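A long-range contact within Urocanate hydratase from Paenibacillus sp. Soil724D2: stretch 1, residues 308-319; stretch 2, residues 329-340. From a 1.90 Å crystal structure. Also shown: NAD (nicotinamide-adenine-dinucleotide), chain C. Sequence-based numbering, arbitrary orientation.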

# COMPACT_ATOMS: atom_id res chain seq x y z
N ALA A 308 -5.30 0.12 -39.24
CA ALA A 308 -6.28 0.06 -38.16
C ALA A 308 -5.80 0.91 -36.99
O ALA A 308 -4.60 1.06 -36.76
CB ALA A 308 -6.49 -1.38 -37.70
N ILE A 309 -6.75 1.50 -36.28
CA ILE A 309 -6.46 2.10 -34.98
C ILE A 309 -6.52 0.94 -33.97
O ILE A 309 -7.59 0.41 -33.69
CB ILE A 309 -7.47 3.20 -34.62
CG1 ILE A 309 -7.51 4.30 -35.69
CG2 ILE A 309 -7.12 3.81 -33.26
CD1 ILE A 309 -6.15 4.87 -36.02
N VAL A 310 -5.38 0.59 -33.40
CA VAL A 310 -5.26 -0.60 -32.57
C VAL A 310 -4.89 -0.18 -31.15
O VAL A 310 -4.05 0.70 -30.96
CB VAL A 310 -4.21 -1.56 -33.18
CG1 VAL A 310 -4.00 -2.84 -32.33
CG2 VAL A 310 -4.57 -1.87 -34.66
N PHE A 311 -5.53 -0.79 -30.16
CA PHE A 311 -5.18 -0.40 -28.80
C PHE A 311 -5.47 -1.53 -27.82
O PHE A 311 -6.27 -2.43 -28.08
CB PHE A 311 -5.90 0.90 -28.37
CG PHE A 311 -7.38 0.73 -28.18
CD1 PHE A 311 -7.91 0.46 -26.92
CD2 PHE A 311 -8.24 0.80 -29.26
CE1 PHE A 311 -9.28 0.29 -26.73
CE2 PHE A 311 -9.63 0.64 -29.10
CZ PHE A 311 -10.16 0.38 -27.82
N ASP A 312 -4.74 -1.47 -26.71
CA ASP A 312 -4.91 -2.36 -25.56
C ASP A 312 -6.02 -1.80 -24.67
O ASP A 312 -6.00 -0.62 -24.29
CB ASP A 312 -3.55 -2.44 -24.84
CG ASP A 312 -3.55 -3.34 -23.62
OD1 ASP A 312 -4.60 -3.49 -22.95
OD2 ASP A 312 -2.45 -3.86 -23.30
N ASN A 313 -6.99 -2.65 -24.34
CA ASN A 313 -8.17 -2.21 -23.60
C ASN A 313 -8.05 -2.50 -22.11
O ASN A 313 -9.05 -2.66 -21.41
CB ASN A 313 -9.43 -2.84 -24.20
CG ASN A 313 -10.67 -1.98 -24.01
OD1 ASN A 313 -10.63 -0.89 -23.43
ND2 ASN A 313 -11.80 -2.49 -24.51
N GLY A 314 -6.81 -2.57 -21.63
CA GLY A 314 -6.52 -2.64 -20.22
C GLY A 314 -6.55 -4.06 -19.70
O GLY A 314 -7.09 -4.29 -18.63
N ASN A 315 -6.00 -5.02 -20.43
CA ASN A 315 -6.01 -6.39 -19.92
C ASN A 315 -4.63 -7.01 -19.94
O ASN A 315 -4.52 -8.23 -19.95
CB ASN A 315 -7.00 -7.26 -20.69
CG ASN A 315 -6.68 -7.34 -22.20
OD1 ASN A 315 -5.81 -6.61 -22.70
ND2 ASN A 315 -7.41 -8.19 -22.92
N ASN A 316 -3.56 -6.20 -19.89
CA ASN A 316 -2.18 -6.72 -20.01
C ASN A 316 -1.97 -7.62 -21.21
O ASN A 316 -1.09 -8.48 -21.18
CB ASN A 316 -1.71 -7.44 -18.74
CG ASN A 316 -1.18 -6.48 -17.67
OD1 ASN A 316 -1.76 -5.45 -17.35
ND2 ASN A 316 -0.11 -6.93 -17.04
N ILE A 317 -2.70 -7.39 -22.30
CA ILE A 317 -2.48 -8.29 -23.42
C ILE A 317 -1.10 -8.02 -24.03
O ILE A 317 -0.42 -8.96 -24.47
CB ILE A 317 -3.60 -8.21 -24.47
CG1 ILE A 317 -3.45 -9.40 -25.43
CG2 ILE A 317 -3.47 -6.91 -25.21
CD1 ILE A 317 -4.61 -9.62 -26.43
N ARG A 318 -0.63 -6.75 -24.04
CA ARG A 318 0.67 -6.48 -24.64
C ARG A 318 1.78 -7.03 -23.76
O ARG A 318 2.76 -7.61 -24.26
CB ARG A 318 0.88 -4.98 -24.87
CG ARG A 318 -0.07 -4.35 -25.92
CD ARG A 318 -0.02 -2.82 -25.80
NE ARG A 318 -0.26 -2.45 -24.41
CZ ARG A 318 0.17 -1.32 -23.85
NH1 ARG A 318 0.85 -0.44 -24.56
NH2 ARG A 318 -0.03 -1.09 -22.55
N SER A 319 1.65 -6.86 -22.43
CA SER A 319 2.61 -7.44 -21.51
C SER A 319 2.74 -8.94 -21.73
O SER A 319 3.85 -9.46 -21.82
CB SER A 319 2.22 -7.14 -20.05
OG SER A 319 2.01 -5.75 -19.86
PA NAD C . -14.20 -12.30 -17.95
O1A NAD C . -13.15 -13.37 -17.67
O2A NAD C . -15.56 -12.24 -17.37
O5B NAD C . -14.54 -12.56 -19.59
C5B NAD C . -13.43 -12.82 -20.36
C4B NAD C . -14.05 -13.34 -21.74
O4B NAD C . -13.07 -13.70 -22.67
C3B NAD C . -14.82 -14.64 -21.32
O3B NAD C . -16.09 -14.60 -21.81
C2B NAD C . -13.98 -15.76 -22.01
O2B NAD C . -14.76 -16.78 -22.53
C1B NAD C . -13.47 -14.98 -23.22
N9A NAD C . -12.24 -15.50 -23.81
C8A NAD C . -11.12 -16.05 -23.18
N7A NAD C . -10.19 -16.43 -24.03
C5A NAD C . -10.70 -16.08 -25.28
C6A NAD C . -10.19 -16.23 -26.59
N6A NAD C . -8.97 -16.77 -26.82
N1A NAD C . -10.92 -15.80 -27.65
C2A NAD C . -12.15 -15.29 -27.36
N3A NAD C . -12.76 -15.09 -26.18
C4A NAD C . -11.99 -15.51 -25.15
O3 NAD C . -13.27 -11.04 -17.91
PN NAD C . -13.91 -9.58 -17.86
O1N NAD C . -14.46 -9.02 -16.59
O2N NAD C . -14.61 -9.35 -19.19
O5D NAD C . -12.54 -8.54 -18.07
C5D NAD C . -11.78 -8.83 -19.25
C4D NAD C . -10.54 -7.98 -19.24
O4D NAD C . -10.84 -6.63 -18.95
C3D NAD C . -9.75 -8.52 -17.93
O3D NAD C . -8.35 -8.64 -18.19
C2D NAD C . -9.98 -7.38 -16.87
O2D NAD C . -8.92 -7.13 -16.03
C1D NAD C . -9.88 -6.29 -17.98
N1N NAD C . -10.09 -4.89 -17.58
C2N NAD C . -9.02 -4.43 -16.83
C3N NAD C . -8.97 -3.11 -16.40
C7N NAD C . -7.77 -2.72 -15.52
O7N NAD C . -7.33 -1.58 -15.43
N7N NAD C . -7.22 -3.72 -14.73
C4N NAD C . -10.02 -2.28 -16.80
C5N NAD C . -11.07 -2.78 -17.57
C6N NAD C . -11.08 -4.12 -17.99
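Stretch 2 329-340: AFDIDIFTEAFL

A short parallel pairing of backbones can hold two chain segments together when the polar groups it leaves over find partners of their own, and this contact in urocanate hydratase is a compact example. Stretch 2 opens with a 3-10 segment, Ala329 to Asp331, passes through extended residues around Asp333 and Ile334, and enters a helix at Phe335, with Ile334 at the N-cap position. The extended part runs parallel to the strand of stretch 1, with Asp312 opposite Ile334 at a CA–CA distance of 4.8 Å. The helix that follows turns away from this direction: its axis makes an angle of 132° with that of strand 309-312 and approaches it to 8.5 Å.

Asp312 is the accounting centre of the interface. Its backbone N donates to Asp333 O at 2.8 Å, nearly linearly at 171°, and its backbone O accepts from Phe335 N at 3.2 Å with a more bent geometry, so both of its peptide groups are used by stretch 2. Its carboxylate is spent within stretch 1. OD1 accepts from Gly314 N at 2.7 Å and from Asn315 N at 3.3 Å, bracing the turn that follows the strand, while OD2 forms a salt bridge with Arg318 NE at 2.8 Å.

Held in this way, the Arg318 side chain reaches back across stretch 2. Its NH1 donates to Ile332 O at 2.9 Å, satisfying a carbonyl that lies near the guanidinium plane; NH1 and NH2 also have hydrogen bonds elsewhere in the structure. Ile334 CB lies over one face of the guanidinium, 3.6 Å from Arg318 NH2, and Phe330 CD1 over the opposite face, 3.4 Å from Arg318 NH1. The aliphatic part of the same side chain is used as well: Arg318 CB sits over the Phe330 ring, 4.0 Å from its centroid, in a CH-pi contact.

Where the strands are too far apart for a direct bond, water completes the pairing. Val310 O and Asp333 N are 3.8 Å apart, and one water donates to Val310 O at 2.8 Å and accepts from Asp333 N at 3.0 Å. Its other donated bond goes to Asp333 OD1 at 2.7 Å, so a single molecule serves backbone and side chain together.

Apolar packing fills the remaining surface. Val310 CG1 meets Ile332 CG2 at 3.9 Å. Phe339, on the helix, turns its ring edge to the face of Phe311, with ring centroids 5.6 Å apart and planes at 85°; Phe311 CD1 also lies 3.8 Å from Phe335 CB. At the turn, Gly314 CA approaches Phe335 CE1 to 3.7 Å near the edge of that ring. A CB on Gly314 would fall 2.8 Å from Phe335 CE1, a clash, and the positive phi of 86° independently favours glycine. The two stretches together bury 748 Å², with Arg318 the residue most covered by the other stretch.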

# COMPACT_ATOMS: atom_id res chain seq x y z
N ALA A 329 5.39 -5.49 -29.03
CA ALA A 329 4.02 -5.43 -28.55
C ALA A 329 3.65 -4.04 -28.04
O ALA A 329 2.51 -3.60 -28.20
CB ALA A 329 3.79 -6.48 -27.47
N PHE A 330 4.58 -3.33 -27.43
CA PHE A 330 4.20 -2.03 -26.88
C PHE A 330 4.23 -0.91 -27.92
O PHE A 330 4.04 0.25 -27.56
CB PHE A 330 5.06 -1.72 -25.66
CG PHE A 330 4.68 -2.54 -24.51
CD1 PHE A 330 3.70 -2.10 -23.62
CD2 PHE A 330 5.23 -3.80 -24.34
CE1 PHE A 330 3.31 -2.88 -22.56
CE2 PHE A 330 4.85 -4.61 -23.26
CZ PHE A 330 3.88 -4.13 -22.36
N ASP A 331 4.38 -1.26 -29.20
CA ASP A 331 4.01 -0.33 -30.27
C ASP A 331 2.51 -0.05 -30.26
O ASP A 331 2.08 1.01 -30.74
CB ASP A 331 4.43 -0.91 -31.63
CG ASP A 331 5.94 -0.88 -31.87
OD1 ASP A 331 6.71 -0.32 -31.05
OD2 ASP A 331 6.37 -1.47 -32.88
N ILE A 332 1.72 -0.97 -29.75
CA ILE A 332 0.27 -0.80 -29.67
C ILE A 332 -0.05 0.15 -28.52
O ILE A 332 0.49 -0.01 -27.42
CB ILE A 332 -0.41 -2.16 -29.48
CG1 ILE A 332 -0.35 -2.95 -30.79
CG2 ILE A 332 -1.87 -1.97 -29.15
CD1 ILE A 332 -0.77 -4.38 -30.62
N ASP A 333 -0.93 1.12 -28.78
CA ASP A 333 -1.32 2.11 -27.79
C ASP A 333 -2.07 1.47 -26.64
O ASP A 333 -2.65 0.40 -26.78
CB ASP A 333 -2.22 3.18 -28.40
CG ASP A 333 -1.46 4.21 -29.19
OD1 ASP A 333 -1.68 4.35 -30.42
OD2 ASP A 333 -0.61 4.86 -28.55
N ILE A 334 -2.06 2.16 -25.50
CA ILE A 334 -2.92 1.82 -24.37
C ILE A 334 -4.02 2.86 -24.29
O ILE A 334 -3.80 4.05 -24.56
CB ILE A 334 -2.10 1.77 -23.05
CG1 ILE A 334 -3.00 1.40 -21.85
CG2 ILE A 334 -1.39 3.11 -22.78
CD1 ILE A 334 -3.58 -0.05 -21.90
N PHE A 335 -5.22 2.43 -23.91
CA PHE A 335 -6.36 3.34 -24.01
C PHE A 335 -6.25 4.53 -23.07
O PHE A 335 -6.90 5.56 -23.29
CB PHE A 335 -7.65 2.59 -23.73
CG PHE A 335 -7.89 2.30 -22.28
CD1 PHE A 335 -7.37 1.16 -21.69
CD2 PHE A 335 -8.69 3.14 -21.53
CE1 PHE A 335 -7.60 0.89 -20.35
CE2 PHE A 335 -8.95 2.84 -20.19
CZ PHE A 335 -8.40 1.73 -19.62
N THR A 336 -5.49 4.39 -21.98
CA THR A 336 -5.38 5.47 -21.02
C THR A 336 -4.56 6.61 -21.62
O THR A 336 -5.09 7.69 -21.92
CB THR A 336 -4.73 4.93 -19.74
OG1 THR A 336 -3.50 4.27 -20.09
CG2 THR A 336 -5.67 3.92 -19.05
N GLU A 337 -3.28 6.37 -21.84
CA GLU A 337 -2.42 7.43 -22.36
C GLU A 337 -2.97 7.96 -23.69
O GLU A 337 -2.89 9.17 -23.97
CB GLU A 337 -0.99 6.90 -22.56
CG GLU A 337 -0.01 7.96 -23.02
CD GLU A 337 0.04 8.17 -24.54
OE1 GLU A 337 -0.56 7.38 -25.32
OE2 GLU A 337 0.66 9.18 -24.94
N ALA A 338 -3.50 7.08 -24.53
CA ALA A 338 -3.86 7.53 -25.89
C ALA A 338 -5.21 8.25 -25.96
O ALA A 338 -5.37 9.16 -26.79
CB ALA A 338 -3.88 6.35 -26.85
N PHE A 339 -6.17 7.87 -25.14
CA PHE A 339 -7.52 8.41 -25.31
C PHE A 339 -8.12 9.08 -24.08
O PHE A 339 -8.74 10.14 -24.21
CB PHE A 339 -8.44 7.30 -25.79
CG PHE A 339 -7.90 6.58 -27.00
CD1 PHE A 339 -7.52 7.29 -28.14
CD2 PHE A 339 -7.69 5.23 -26.97
CE1 PHE A 339 -6.98 6.65 -29.24
CE2 PHE A 339 -7.17 4.54 -28.09
CZ PHE A 339 -6.82 5.26 -29.22
N LEU A 340 -7.97 8.49 -22.88
CA LEU A 340 -8.77 8.99 -21.77
C LEU A 340 -7.98 9.87 -20.79
O LEU A 340 -8.60 10.52 -19.94
CB LEU A 340 -9.40 7.82 -20.99
CG LEU A 340 -10.38 6.94 -21.78
CD1 LEU A 340 -11.01 5.94 -20.82
CD2 LEU A 340 -11.41 7.77 -22.49
O HOH W 1 -1.59 1.92 -31.55